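Local coordinates for protein carboxylic ester hydrolase (Aspergillus niger, PDB 7K4O) that hydrolyses ester bonds of tannins, acting as a fungal tannase of the serine esterase class, at residues R520-N525 with E531-Q536; P461-C466 with G475-T480. All coordinates share one frame; numbering follows the deposited sequence.

Interaction 1 (R520-N525 with E531-Q536). With NAG (2-acetamido-2-deoxy-beta-D-glucopyranose), chain D; NAG (2-acetamido-2-deoxy-beta-D-glucopyranose), chain B.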
# COMPACT_ATOMS: atom_id res chain seq x y z
N ARG A 520 3.85 1.92 -21.16
CA ARG A 520 2.41 1.72 -20.92
C ARG A 520 1.88 0.61 -21.82
O ARG A 520 2.45 0.39 -22.91
CB ARG A 520 1.58 2.98 -21.25
CG ARG A 520 2.04 4.29 -20.67
CD ARG A 520 2.23 4.29 -19.18
NE ARG A 520 1.08 3.89 -18.41
CZ ARG A 520 1.11 2.94 -17.45
NH1 ARG A 520 2.23 2.28 -17.17
NH2 ARG A 520 0.03 2.68 -16.78
N PRO A 521 0.78 -0.08 -21.45
CA PRO A 521 0.25 -1.17 -22.25
C PRO A 521 -0.54 -0.65 -23.46
O PRO A 521 -1.27 0.31 -23.35
CB PRO A 521 -0.68 -1.93 -21.31
CG PRO A 521 -1.10 -0.88 -20.30
CD PRO A 521 0.12 -0.01 -20.14
N LEU A 522 -0.38 -1.33 -24.58
CA LEU A 522 -1.24 -1.06 -25.76
C LEU A 522 -1.45 -2.38 -26.47
O LEU A 522 -0.45 -3.08 -26.76
CB LEU A 522 -0.53 -0.03 -26.64
CG LEU A 522 -1.36 0.45 -27.84
CD1 LEU A 522 -2.61 1.14 -27.34
CD2 LEU A 522 -0.51 1.36 -28.73
N TRP A 523 -2.71 -2.77 -26.64
CA TRP A 523 -3.03 -4.03 -27.36
C TRP A 523 -3.22 -3.71 -28.85
O TRP A 523 -3.80 -2.66 -29.19
CB TRP A 523 -4.25 -4.72 -26.79
CG TRP A 523 -4.12 -5.13 -25.34
CD1 TRP A 523 -4.20 -4.31 -24.25
CD2 TRP A 523 -4.00 -6.46 -24.81
NE1 TRP A 523 -4.11 -5.03 -23.09
CE2 TRP A 523 -3.97 -6.35 -23.40
CE3 TRP A 523 -3.87 -7.73 -25.39
CZ2 TRP A 523 -3.83 -7.47 -22.57
CZ3 TRP A 523 -3.74 -8.83 -24.57
CH2 TRP A 523 -3.70 -8.71 -23.17
N THR A 524 -2.74 -4.63 -29.68
CA THR A 524 -2.87 -4.61 -31.17
C THR A 524 -3.61 -5.86 -31.63
O THR A 524 -3.86 -6.79 -30.80
CB THR A 524 -1.48 -4.47 -31.80
OG1 THR A 524 -0.66 -5.52 -31.29
CG2 THR A 524 -0.83 -3.13 -31.51
N ASN A 525 -3.95 -5.92 -32.91
CA ASN A 525 -4.48 -7.16 -33.54
C ASN A 525 -5.79 -7.53 -32.86
O ASN A 525 -5.91 -8.67 -32.32
CB ASN A 525 -3.46 -8.31 -33.49
CG ASN A 525 -2.23 -7.99 -34.33
OD1 ASN A 525 -2.32 -7.52 -35.45
ND2 ASN A 525 -1.05 -8.20 -33.77
N GLU A 531 1.57 -4.99 -26.22
CA GLU A 531 2.90 -4.38 -26.29
C GLU A 531 3.04 -3.39 -25.13
O GLU A 531 2.01 -2.94 -24.58
CB GLU A 531 3.05 -3.65 -27.61
CG GLU A 531 2.68 -4.53 -28.79
CD GLU A 531 2.78 -3.85 -30.14
OE1 GLU A 531 2.50 -4.52 -31.15
OE2 GLU A 531 3.11 -2.63 -30.17
N CYS A 532 4.27 -3.13 -24.77
CA CYS A 532 4.64 -2.11 -23.75
C CYS A 532 5.31 -0.99 -24.51
O CYS A 532 6.39 -1.21 -25.06
CB CYS A 532 5.52 -2.74 -22.67
SG CYS A 532 4.66 -4.02 -21.74
N VAL A 533 4.68 0.17 -24.57
CA VAL A 533 5.09 1.25 -25.49
C VAL A 533 5.52 2.49 -24.73
O VAL A 533 5.02 2.76 -23.64
CB VAL A 533 3.98 1.60 -26.50
CG1 VAL A 533 3.54 0.35 -27.26
CG2 VAL A 533 2.82 2.29 -25.84
N TYR A 534 6.42 3.22 -25.35
CA TYR A 534 6.90 4.53 -24.87
C TYR A 534 6.03 5.63 -25.49
O TYR A 534 6.08 5.79 -26.70
CB TYR A 534 8.35 4.74 -25.22
CG TYR A 534 8.91 5.93 -24.49
CD1 TYR A 534 8.82 7.20 -25.04
CD2 TYR A 534 9.52 5.81 -23.25
CE1 TYR A 534 9.29 8.32 -24.37
CE2 TYR A 534 10.00 6.91 -22.57
CZ TYR A 534 9.86 8.18 -23.11
OH TYR A 534 10.35 9.28 -22.48
N ASN A 535 5.32 6.38 -24.68
CA ASN A 535 4.39 7.45 -25.16
C ASN A 535 4.58 8.68 -24.29
O ASN A 535 4.11 8.68 -23.15
CB ASN A 535 2.97 6.95 -25.16
CG ASN A 535 2.02 7.94 -25.79
OD1 ASN A 535 1.41 8.71 -25.09
ND2 ASN A 535 1.90 7.94 -27.12
N GLN A 536 5.34 9.64 -24.77
CA GLN A 536 5.74 10.83 -23.98
C GLN A 536 4.51 11.56 -23.44
O GLN A 536 4.54 12.02 -22.29
CB GLN A 536 6.61 11.76 -24.80
CG GLN A 536 7.28 12.83 -23.94
CD GLN A 536 8.26 12.17 -22.99
OE1 GLN A 536 9.23 11.52 -23.41
NE2 GLN A 536 8.02 12.33 -21.70
C1 NAG D . 11.06 4.33 -28.94
C2 NAG D . 9.90 3.43 -29.26
C3 NAG D . 9.96 2.97 -30.72
C4 NAG D . 10.18 4.15 -31.64
C5 NAG D . 11.40 4.95 -31.20
C6 NAG D . 11.67 6.15 -32.10
C7 NAG D . 8.83 1.85 -27.76
C8 NAG D . 9.02 0.64 -26.89
N2 NAG D . 9.92 2.24 -28.43
O3 NAG D . 8.74 2.32 -31.05
O4 NAG D . 10.39 3.65 -32.95
O5 NAG D . 11.11 5.41 -29.87
O6 NAG D . 10.58 7.06 -31.89
O7 NAG D . 7.76 2.44 -27.78
C1 NAG B . 13.44 6.66 -24.87
C2 NAG B . 13.42 7.28 -26.24
C3 NAG B . 12.19 6.80 -26.98
C4 NAG B . 12.26 5.31 -27.09
C5 NAG B . 12.32 4.71 -25.67
C6 NAG B . 12.41 3.21 -25.69
C7 NAG B . 14.39 9.48 -26.52
C8 NAG B . 14.35 10.94 -26.26
N2 NAG B . 13.41 8.71 -26.06
O3 NAG B . 12.11 7.42 -28.26
O4 NAG B . 11.01 4.91 -27.58
O5 NAG B . 13.43 5.25 -24.99
O6 NAG B . 12.09 2.66 -24.40
O7 NAG B . 15.28 8.99 -27.15
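The guanidinium of R520 turns one face to its neighbour P521, whose CD sits over the centre of the group, while R520 NE forms a salt bridge with D267 and NH2 a hydrogen bond with T459. In 531-536 the Y534 ring has a sugar of a protein-attached glycan over one face: C1 of the chain B NAG lies 4.1 Å above the ring plane. The next sugar, the chain D NAG, accepts a hydrogen bond through O7 from Y534 N (2.9 Å).

Beside these groups the backbones of 520-522 and 531-533 pair antiparallel. R520 N gives to V533 O and V533 N returns a nearly straight bond to R520 O (2.8 Å, 174°); L522 and E531 repeat the exchange, with E531 N 2.8 Å from L522 O. P521 and C532 form the non-hydrogen-bonded pair between them.

On the face shared by L522, E531 and V533, L522 CB packs against V533 CG1 at 4.1 Å. The E531 chain, extended beyond CG, crosses T524 at about a right angle and brings OE1 to 3.6 Å from T524 CG2. T524 OG1, 3.3 Å from the same OE1, makes at most a weak bond, since its proton may go elsewhere; its stronger partner is T529. The two strands, consecutive in the chain and paired antiparallel, form a beta hairpin, joined through C532 to C515 by a disulfide and bordered by a glycan.

Interaction 2 (P461-C466 with G475-T480). With MAN (alpha-D-mannopyranose), chain C; GDE (3,4,5-trihydroxybenzoic acid), chain J; NAG (2-acetamido-2-deoxy-beta-D-glucopyranose), chain E.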
# COMPACT_ATOMS: atom_id res chain seq x y z
N PRO A 461 -4.10 -2.61 -14.39
CA PRO A 461 -5.34 -2.21 -15.07
C PRO A 461 -6.61 -2.55 -14.31
O PRO A 461 -6.80 -3.67 -13.86
CB PRO A 461 -5.31 -2.99 -16.40
CG PRO A 461 -3.85 -3.15 -16.68
CD PRO A 461 -3.20 -3.32 -15.31
N GLY A 462 -7.45 -1.52 -14.15
CA GLY A 462 -8.77 -1.64 -13.50
C GLY A 462 -8.80 -1.95 -12.02
O GLY A 462 -9.87 -1.94 -11.43
N ALA A 463 -7.68 -2.26 -11.36
CA ALA A 463 -7.67 -2.70 -9.97
C ALA A 463 -7.99 -1.54 -9.01
O ALA A 463 -7.74 -0.34 -9.33
CB ALA A 463 -6.32 -3.31 -9.63
N GLY A 464 -8.54 -1.93 -7.89
CA GLY A 464 -8.95 -1.01 -6.82
C GLY A 464 -7.78 -0.81 -5.87
O GLY A 464 -6.64 -0.71 -6.35
N HIS A 465 -8.09 -0.79 -4.58
CA HIS A 465 -7.10 -0.51 -3.53
C HIS A 465 -6.55 -1.85 -3.02
O HIS A 465 -7.24 -2.48 -2.25
CB HIS A 465 -7.70 0.34 -2.43
CG HIS A 465 -6.68 0.62 -1.39
ND1 HIS A 465 -5.43 1.14 -1.71
CD2 HIS A 465 -6.71 0.42 -0.06
CE1 HIS A 465 -4.73 1.24 -0.59
NE2 HIS A 465 -5.50 0.81 0.40
N CYS A 466 -5.38 -2.24 -3.50
CA CYS A 466 -4.71 -3.49 -3.10
C CYS A 466 -5.65 -4.68 -3.32
O CYS A 466 -5.64 -5.59 -2.48
CB CYS A 466 -4.33 -3.42 -1.64
SG CYS A 466 -3.05 -2.17 -1.37
N GLY A 475 -10.16 -7.41 -15.13
CA GLY A 475 -8.82 -6.85 -14.92
C GLY A 475 -7.94 -7.90 -14.24
O GLY A 475 -8.44 -8.75 -13.51
N PRO A 476 -6.63 -7.81 -14.45
CA PRO A 476 -5.68 -8.76 -13.88
C PRO A 476 -5.23 -8.31 -12.49
O PRO A 476 -5.57 -7.22 -12.05
CB PRO A 476 -4.51 -8.65 -14.85
CG PRO A 476 -4.50 -7.19 -15.21
CD PRO A 476 -5.96 -6.81 -15.27
N PHE A 477 -4.49 -9.17 -11.80
CA PHE A 477 -3.96 -8.80 -10.47
C PHE A 477 -2.68 -9.59 -10.27
O PHE A 477 -2.65 -10.77 -10.63
CB PHE A 477 -4.96 -9.10 -9.37
CG PHE A 477 -4.66 -8.36 -8.10
CD1 PHE A 477 -5.01 -7.03 -7.94
CD2 PHE A 477 -3.99 -9.01 -7.08
CE1 PHE A 477 -4.65 -6.35 -6.78
CE2 PHE A 477 -3.66 -8.33 -5.92
CZ PHE A 477 -3.98 -7.00 -5.78
N PRO A 478 -1.61 -8.98 -9.71
CA PRO A 478 -0.34 -9.70 -9.53
C PRO A 478 -0.43 -10.59 -8.30
O PRO A 478 -0.20 -10.17 -7.18
CB PRO A 478 0.69 -8.58 -9.46
CG PRO A 478 -0.09 -7.44 -8.77
CD PRO A 478 -1.52 -7.56 -9.31
N GLN A 479 -0.77 -11.86 -8.50
CA GLN A 479 -0.99 -12.84 -7.43
C GLN A 479 0.29 -13.64 -7.14
O GLN A 479 0.32 -14.39 -6.18
CB GLN A 479 -2.14 -13.76 -7.82
CG GLN A 479 -2.56 -14.74 -6.72
CD GLN A 479 -3.76 -15.59 -7.15
OE1 GLN A 479 -3.75 -16.14 -8.26
NE2 GLN A 479 -4.73 -15.76 -6.26
N THR A 480 1.34 -13.44 -7.90
CA THR A 480 2.52 -14.34 -7.85
C THR A 480 3.79 -13.53 -7.56
O THR A 480 4.87 -13.85 -8.05
CB THR A 480 2.57 -15.16 -9.16
OG1 THR A 480 2.60 -14.29 -10.30
CG2 THR A 480 1.44 -16.18 -9.20
C1 MAN C . -4.51 -22.12 -9.80
C2 MAN C . -4.06 -21.48 -8.45
C3 MAN C . -4.80 -20.15 -8.32
C4 MAN C . -4.46 -19.18 -9.45
C5 MAN C . -4.69 -19.89 -10.80
C6 MAN C . -4.07 -19.21 -11.98
O2 MAN C . -2.65 -21.23 -8.47
O3 MAN C . -4.46 -19.70 -7.02
O4 MAN C . -5.31 -18.04 -9.37
O5 MAN C . -4.12 -21.22 -10.84
O6 MAN C . -4.49 -19.89 -13.28
OAA GDE J . -3.68 0.54 4.73
OAB GDE J . -5.57 0.64 3.57
OAC GDE J . -2.82 5.48 5.86
OAD GDE J . -5.73 5.53 2.07
OAE GDE J . -4.26 6.85 3.87
CAF GDE J . -3.69 3.34 5.00
CAG GDE J . -5.18 3.36 3.06
CAH GDE J . -4.59 1.20 4.13
CAI GDE J . -3.60 4.74 4.94
CAJ GDE J . -5.12 4.78 3.03
CAK GDE J . -4.52 2.71 4.09
CAL GDE J . -4.33 5.43 3.94
C1 NAG E . 2.28 -16.47 -13.56
C2 NAG E . 2.93 -17.61 -12.83
C3 NAG E . 2.37 -18.93 -13.37
C4 NAG E . 0.85 -18.93 -13.26
C5 NAG E . 0.33 -17.70 -14.00
C6 NAG E . -1.19 -17.54 -13.92
C7 NAG E . 5.15 -17.33 -11.98
C8 NAG E . 6.60 -17.23 -12.08
N2 NAG E . 4.34 -17.55 -13.02
O3 NAG E . 2.88 -20.01 -12.57
O4 NAG E . 0.39 -20.13 -13.94
O5 NAG E . 0.90 -16.54 -13.39
O6 NAG E . -1.60 -16.37 -14.55
O7 NAG E . 4.74 -17.23 -10.86
O HOH W 1 -7.68 -5.46 -12.08
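The loop that follows strand 455-460 carries H465, the histidine of a probable Ser-His-Asp triad, and C466 beside it rests against F477. Contact is made by the ring's far end: F477 CZ lies 3.8 Å from the backbone C of C466. CG of F477 is anti to its backbone N (chi1 -162°), which carries the ring toward the loop, and the methyl of A463 meets its edge, CB to CD1 4.3 Å. Over one F477 face lies CD of P478.

At the loop's start two prolines cross at about a right angle, with P461 CB 4.0 Å from P476 CD. P476 CD also lies 3.5 Å from P461 O. No direct hydrogen bond joins the segments; instead a water lies 2.7 Å from both P461 O and P476 O, within bonding geometry of each although other acceptors compete for its protons.

Beyond this packing H465 holds its ring in the pocket of the bound 3,4,5-trihydroxybenzoic acid. NE2 donates to the ligand's OAB (3.2 Å), which lies in the ring plane at its edge, and also bonds S186 OG, while ND1 bonds D419. C466 SG, disulfide-linked to C185 next to S186, lies over one face of the imidazole, toward its rim. Farther along 475-480, Q479 OE1 accepts a hydrogen bond from mannose O4 (2.7 Å). A histidine on the loop after the last strand of the central sheet, facing a serine on a probable nucleophile elbow, is the arrangement of the alpha/beta-hydrolase active site.

How the interactions relate
The contacts follow one another along the chain, 461-466 with 475-480 first and then 520-525 with 531-536, and their centres are 19 Å apart. They do not touch; their nearest atoms are about 5 Å apart, and P461 CG and P521 CG approach to 5.1 Å. Both flank the calcium site: the bound ion is about 7 Å from the side chain of P461 and about 9 Å from that of P521, and the side chain of D256 is near P461 and L522 alike. Interaction 2 reaches the ligand pocket through H465; its centre is about 12 Å from that of the chain, against about 26 Å for interaction 1. Each also borders a separate glycan.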